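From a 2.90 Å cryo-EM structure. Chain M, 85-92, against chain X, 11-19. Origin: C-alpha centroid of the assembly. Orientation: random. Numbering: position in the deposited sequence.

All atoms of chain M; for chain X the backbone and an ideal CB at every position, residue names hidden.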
ATOM      1  N   GLN M  85      18.468 -26.209  14.819  1.00 27.81           N
ATOM      2  CA  GLN M  85      18.612 -25.722  16.181  1.00 27.81           C
ATOM      3  C   GLN M  85      19.252 -24.357  16.048  1.00 27.81           C
ATOM      4  O   GLN M  85      19.840 -24.078  15.003  1.00 27.81           O
ATOM      5  CB  GLN M  85      19.467 -26.657  17.029  1.00 27.81           C
ATOM      6  CG  GLN M  85      18.768 -27.942  17.394  1.00 27.81           C
ATOM      7  CD  GLN M  85      19.525 -28.712  18.444  1.00 27.81           C
ATOM      8  OE1 GLN M  85      20.675 -29.095  18.238  1.00 27.81           O
ATOM      9  NE2 GLN M  85      18.891 -28.931  19.589  1.00 27.81           N
ATOM     10  N   LEU M  86      19.319 -23.619  17.157  1.00 26.35           N
ATOM     11  CA  LEU M  86      19.138 -22.162  17.269  1.00 26.35           C
ATOM     12  C   LEU M  86      19.607 -21.383  16.044  1.00 26.35           C
ATOM     13  O   LEU M  86      18.755 -20.823  15.335  1.00 26.35           O
ATOM     14  CB  LEU M  86      19.855 -21.824  18.572  1.00 26.35           C
ATOM     15  CG  LEU M  86      20.163 -20.377  18.896  1.00 26.35           C
ATOM     16  CD1 LEU M  86      19.004 -19.822  19.657  1.00 26.35           C
ATOM     17  CD2 LEU M  86      21.438 -20.290  19.703  1.00 26.35           C
ATOM     18  N   ASN M  87      20.889 -21.387  15.700  1.00 26.83           N
ATOM     19  CA  ASN M  87      21.353 -20.818  14.444  1.00 26.83           C
ATOM     20  C   ASN M  87      22.147 -21.823  13.634  1.00 26.83           C
ATOM     21  O   ASN M  87      22.711 -21.464  12.599  1.00 26.83           O
ATOM     22  CB  ASN M  87      22.199 -19.563  14.693  1.00 26.83           C
ATOM     23  CG  ASN M  87      23.493 -19.860  15.425  1.00 26.83           C
ATOM     24  OD1 ASN M  87      23.577 -20.800  16.209  1.00 26.83           O
ATOM     25  ND2 ASN M  87      24.509 -19.048  15.177  1.00 26.83           N
ATOM     26  N   GLN M  88      22.197 -23.071  14.084  1.00 26.57           N
ATOM     27  CA  GLN M  88      23.031 -24.100  13.487  1.00 26.57           C
ATOM     28  C   GLN M  88      22.172 -24.954  12.570  1.00 26.57           C
ATOM     29  O   GLN M  88      21.249 -25.634  13.025  1.00 26.57           O
ATOM     30  CB  GLN M  88      23.690 -24.952  14.564  1.00 26.57           C
ATOM     31  CG  GLN M  88      24.500 -24.158  15.549  1.00 26.57           C
ATOM     32  CD  GLN M  88      25.191 -25.037  16.556  1.00 26.57           C
ATOM     33  OE1 GLN M  88      25.056 -26.258  16.527  1.00 26.57           O
ATOM     34  NE2 GLN M  88      25.937 -24.422  17.460  1.00 26.57           N
ATOM     35  N   VAL M  89      22.485 -24.920  11.284  1.00 26.75           N
ATOM     36  CA  VAL M  89      21.856 -25.769  10.287  1.00 26.75           C
ATOM     37  C   VAL M  89      22.969 -26.217   9.352  1.00 26.75           C
ATOM     38  O   VAL M  89      24.008 -25.562   9.242  1.00 26.75           O
ATOM     39  CB  VAL M  89      20.721 -25.013   9.553  1.00 26.75           C
ATOM     40  CG1 VAL M  89      21.282 -23.920   8.691  1.00 26.75           C
ATOM     41  CG2 VAL M  89      19.833 -25.949   8.745  1.00 26.75           C
ATOM     42  N   GLU M  90      22.793 -27.373   8.729  1.00 27.92           N
ATOM     43  CA  GLU M  90      23.742 -27.802   7.715  1.00 27.92           C
ATOM     44  C   GLU M  90      23.410 -27.114   6.402  1.00 27.92           C
ATOM     45  O   GLU M  90      22.353 -27.361   5.814  1.00 27.92           O
ATOM     46  CB  GLU M  90      23.720 -29.314   7.544  1.00 27.92           C
ATOM     47  CG  GLU M  90      24.684 -29.786   6.483  1.00 27.92           C
ATOM     48  CD  GLU M  90      24.514 -31.247   6.149  1.00 27.92           C
ATOM     49  OE1 GLU M  90      25.454 -31.840   5.582  1.00 27.92           O
ATOM     50  OE2 GLU M  90      23.439 -31.803   6.454  1.00 27.92           O
ATOM     51  N   LYS M  91      24.299 -26.238   5.954  1.00 24.02           N
ATOM     52  CA  LYS M  91      24.175 -25.612   4.650  1.00 24.02           C
ATOM     53  C   LYS M  91      24.820 -26.508   3.608  1.00 24.02           C
ATOM     54  O   LYS M  91      25.833 -27.158   3.875  1.00 24.02           O
ATOM     55  CB  LYS M  91      24.842 -24.242   4.647  1.00 24.02           C
ATOM     56  CG  LYS M  91      24.447 -23.369   5.806  1.00 24.02           C
ATOM     57  CD  LYS M  91      25.083 -22.011   5.685  1.00 24.02           C
ATOM     58  CE  LYS M  91      24.447 -21.029   6.629  1.00 24.02           C
ATOM     59  NZ  LYS M  91      25.017 -19.674   6.444  1.00 24.02           N
ATOM     60  N   LYS M  92      24.229 -26.548   2.421  1.00 24.14           N
ATOM     61  CA  LYS M  92      24.745 -27.398   1.365  1.00 24.14           C
ATOM     62  C   LYS M  92      24.520 -26.728   0.022  1.00 24.14           C
ATOM     63  O   LYS M  92      23.697 -25.823  -0.116  1.00 24.14           O
ATOM     64  CB  LYS M  92      24.098 -28.783   1.402  1.00 24.14           C
ATOM     65  CG  LYS M  92      22.607 -28.748   1.510  1.00 24.14           C
ATOM     66  CD  LYS M  92      22.035 -30.110   1.833  1.00 24.14           C
ATOM     67  CE  LYS M  92      22.397 -30.559   3.221  1.00 24.14           C
ATOM     68  NZ  LYS M  92      21.593 -31.745   3.601  1.00 24.14           N
TER
ATOM     69  N   UNK X  11      32.408 -20.307  14.119  1.00 30.41           N
ATOM     70  CA  UNK X  11      32.625 -19.098  13.337  1.00 30.41           C
ATOM     71  C   UNK X  11      31.469 -18.115  13.365  1.00 30.41           C
ATOM     72  O   UNK X  11      31.675 -16.951  13.025  1.00 30.41           O
ATOM     73  CB  UNK X  11      32.917 -19.480  11.885  1.00 30.41           C
ATOM     74  N   UNK X  12      30.313 -18.525  13.730  1.00 26.53           N
ATOM     75  CA  UNK X  12      29.197 -17.630  13.453  1.00 26.53           C
ATOM     76  C   UNK X  12      28.828 -16.815  14.686  1.00 26.53           C
ATOM     77  O   UNK X  12      29.045 -17.262  15.814  1.00 26.53           O
ATOM     78  CB  UNK X  12      27.985 -18.426  12.965  1.00 26.53           C
ATOM     79  N   UNK X  13      28.272 -15.614  14.510  1.00 25.56           N
ATOM     80  CA  UNK X  13      27.866 -14.815  15.669  1.00 25.56           C
ATOM     81  C   UNK X  13      26.689 -15.432  16.405  1.00 25.56           C
ATOM     82  O   UNK X  13      25.966 -16.284  15.886  1.00 25.56           O
ATOM     83  CB  UNK X  13      27.509 -13.393  15.231  1.00 25.56           C
ATOM     84  N   UNK X  14      26.502 -14.983  17.635  1.00 27.27           N
ATOM     85  CA  UNK X  14      25.541 -15.577  18.559  1.00 27.27           C
ATOM     86  C   UNK X  14      24.269 -14.738  18.546  1.00 27.27           C
ATOM     87  O   UNK X  14      24.351 -13.517  18.727  1.00 27.27           O
ATOM     88  CB  UNK X  14      26.118 -15.674  19.973  1.00 27.27           C
ATOM     89  N   UNK X  15      23.099 -15.337  18.339  1.00 26.76           N
ATOM     90  CA  UNK X  15      21.854 -14.564  18.406  1.00 26.76           C
ATOM     91  C   UNK X  15      21.452 -14.258  19.842  1.00 26.76           C
ATOM     92  O   UNK X  15      21.673 -15.058  20.752  1.00 26.76           O
ATOM     93  CB  UNK X  15      20.724 -15.320  17.705  1.00 26.76           C
ATOM     94  N   UNK X  16      20.839 -13.087  20.038  1.00 27.40           N
ATOM     95  CA  UNK X  16      20.570 -12.587  21.385  1.00 27.40           C
ATOM     96  C   UNK X  16      19.391 -13.237  22.088  1.00 27.40           C
ATOM     97  O   UNK X  16      19.318 -13.176  23.322  1.00 27.40           O
ATOM     98  CB  UNK X  16      20.330 -11.077  21.322  1.00 27.40           C
ATOM     99  N   UNK X  17      18.452 -13.824  21.351  1.00 24.51           N
ATOM    100  CA  UNK X  17      17.135 -14.069  21.919  1.00 24.51           C
ATOM    101  C   UNK X  17      17.080 -15.261  22.863  1.00 24.51           C
ATOM    102  O   UNK X  17      16.087 -15.413  23.578  1.00 24.51           O
ATOM    103  CB  UNK X  17      16.125 -14.277  20.789  1.00 24.51           C
ATOM    104  N   UNK X  18      18.107 -16.094  22.900  1.00 25.98           N
ATOM    105  CA  UNK X  18      18.119 -17.270  23.760  1.00 25.98           C
ATOM    106  C   UNK X  18      19.115 -17.029  24.886  1.00 25.98           C
ATOM    107  O   UNK X  18      20.327 -17.032  24.658  1.00 25.98           O
ATOM    108  CB  UNK X  18      18.472 -18.533  22.972  1.00 25.98           C
ATOM    109  N   UNK X  19      18.607 -16.813  26.098  1.00 23.11           N
ATOM    110  CA  UNK X  19      19.466 -16.472  27.219  1.00 23.11           C
ATOM    111  C   UNK X  19      18.851 -16.965  28.520  1.00 23.11           C
ATOM    112  O   UNK X  19      17.641 -17.165  28.621  1.00 23.11           O
ATOM    113  CB  UNK X  19      19.705 -14.962  27.277  1.00 23.11           C
TER

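Position 11 closes a helical turn, and nothing of chain M lies within 5.5 Å of its ideal CB; chain M places no demand on it, and a polar or charged residue would serve. It is Glu X11, which makes no contact with the other stretch.

At position 12 the backbone leaves helical angles (phi/psi -98/152°) and CA-to-CB points toward chain M, the ideal CB lying 4.2 Å from ND2 of Asn M87. The extended side chain of Lys M91 brings its NZ forward as a donor, 7.3 Å from this ideal CB. A short side chain would fit beside the asparagine but stop short of the lysine; a long one ending in an acceptor, tyrosine above all, could reach it, with glutamate or glutamine at the limit or short of it. The residue is Tyr X12. With chi1 at -88° its ring runs toward the lysine, and NZ of Lys M91 donates a hydrogen bond to OH of Tyr X12 at 3.1 Å, approaching at the ring edge, near its plane.

Positions 13 and 14 both direct CA-to-CB away from chain M, with no atom of it within 5.5 Å of either ideal CB. The phi of -68° at 13 is compatible with proline, though not proof of it; at 14 the extended backbone would accept many residues, including beta-branched ones. They are Pro X13 and Ile X14. The carbonyl O of Pro X13 comes within 3.2 Å of ND2 of Asn M87, but the angle is too poor for a hydrogen bond.

Position 15 points back toward chain M, its ideal CB 5.2 Å from CD1 of Leu M86 and 5.4 Å from CB of Asn M87. That gap suits a compact apolar group, and phi of -76° admits proline as well as valine. Pro X15 fills it: its CG packs 3.9 Å from CG of Leu M86, while its CD lies 3.9 Å from ND2 of Asn M87.

Position 16 is out of reach, and is Val X16.

Position 17 points sideways, so only a long side chain could return to Leu M86; an aromatic or a long aliphatic group would suit. Tyr X17, with chi1 at 54°, sends its ring back, and CE1 of Tyr X17 lies 3.5 Å from CD1 of Leu M86.

Position 18 faces chain M, its ideal CB only 3.6 Å from CD1 of Leu M86, so an aliphatic stem is welcome whatever group ends it. The CB of Arg X18 makes this contact, also at 3.6 Å from CD1 of Leu M86.

Position 19 lies beyond chain M's reach and is Phe X19.

Chain X, residues 11-19: EYPIPVYRF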
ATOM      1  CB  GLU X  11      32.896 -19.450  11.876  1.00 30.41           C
ATOM      2  CG  GLU X  11      34.199 -20.159  11.633  1.00 30.41           C
ATOM      3  CD  GLU X  11      34.090 -21.175  10.523  1.00 30.41           C
ATOM      4  OE1 GLU X  11      32.956 -21.602  10.225  1.00 30.41           O
ATOM      5  OE2 GLU X  11      35.131 -21.548   9.946  1.00 30.41           O
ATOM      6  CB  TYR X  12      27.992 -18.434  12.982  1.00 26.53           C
ATOM      7  CG  TYR X  12      27.965 -18.657  11.494  1.00 26.53           C
ATOM      8  CD1 TYR X  12      29.057 -19.196  10.833  1.00 26.53           C
ATOM      9  CD2 TYR X  12      26.844 -18.337  10.750  1.00 26.53           C
ATOM     10  CE1 TYR X  12      29.036 -19.401   9.479  1.00 26.53           C
ATOM     11  CE2 TYR X  12      26.813 -18.542   9.395  1.00 26.53           C
ATOM     12  CZ  TYR X  12      27.910 -19.073   8.766  1.00 26.53           C
ATOM     13  OH  TYR X  12      27.884 -19.277   7.410  1.00 26.53           O
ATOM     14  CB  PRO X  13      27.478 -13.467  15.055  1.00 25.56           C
ATOM     15  CG  PRO X  13      28.119 -13.442  13.743  1.00 25.56           C
ATOM     16  CD  PRO X  13      28.151 -14.843  13.264  1.00 25.56           C
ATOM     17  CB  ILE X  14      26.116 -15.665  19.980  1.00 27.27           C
ATOM     18  CG1 ILE X  14      27.445 -16.408  19.964  1.00 27.27           C
ATOM     19  CG2 ILE X  14      25.146 -16.365  20.891  1.00 27.27           C
ATOM     20  CD1 ILE X  14      28.124 -16.422  21.293  1.00 27.27           C
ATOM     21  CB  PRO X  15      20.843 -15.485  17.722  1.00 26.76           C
ATOM     22  CG  PRO X  15      21.390 -16.847  17.921  1.00 26.76           C
ATOM     23  CD  PRO X  15      22.872 -16.713  17.868  1.00 26.76           C
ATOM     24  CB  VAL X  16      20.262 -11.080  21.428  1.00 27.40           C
ATOM     25  CG1 VAL X  16      21.490 -10.286  21.622  1.00 27.40           C
ATOM     26  CG2 VAL X  16      19.525 -10.647  20.196  1.00 27.40           C
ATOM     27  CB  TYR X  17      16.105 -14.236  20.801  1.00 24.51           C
ATOM     28  CG  TYR X  17      16.435 -15.275  19.760  1.00 24.51           C
ATOM     29  CD1 TYR X  17      16.115 -16.610  19.961  1.00 24.51           C
ATOM     30  CD2 TYR X  17      17.029 -14.920  18.562  1.00 24.51           C
ATOM     31  CE1 TYR X  17      16.401 -17.559  19.021  1.00 24.51           C
ATOM     32  CE2 TYR X  17      17.315 -15.870  17.608  1.00 24.51           C
ATOM     33  CZ  TYR X  17      17.002 -17.187  17.850  1.00 24.51           C
ATOM     34  OH  TYR X  17      17.284 -18.145  16.913  1.00 24.51           O
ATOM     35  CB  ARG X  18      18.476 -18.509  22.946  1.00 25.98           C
ATOM     36  CG  ARG X  18      18.079 -19.836  23.560  1.00 25.98           C
ATOM     37  CD  ARG X  18      16.606 -19.893  23.897  1.00 25.98           C
ATOM     38  NE  ARG X  18      15.750 -19.462  22.799  1.00 25.98           N
ATOM     39  CZ  ARG X  18      14.965 -20.272  22.106  1.00 25.98           C
ATOM     40  NH1 ARG X  18      14.928 -21.563  22.395  1.00 25.98           N
ATOM     41  NH2 ARG X  18      14.217 -19.792  21.124  1.00 25.98           N
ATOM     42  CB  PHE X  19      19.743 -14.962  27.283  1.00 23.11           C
ATOM     43  CG  PHE X  19      18.513 -14.100  27.354  1.00 23.11           C
ATOM     44  CD1 PHE X  19      17.996 -13.702  28.574  1.00 23.11           C
ATOM     45  CD2 PHE X  19      17.902 -13.648  26.201  1.00 23.11           C
ATOM     46  CE1 PHE X  19      16.881 -12.904  28.638  1.00 23.11           C
ATOM     47  CE2 PHE X  19      16.790 -12.852  26.263  1.00 23.11           C
ATOM     48  CZ  PHE X  19      16.281 -12.480  27.481  1.00 23.11           C
TER
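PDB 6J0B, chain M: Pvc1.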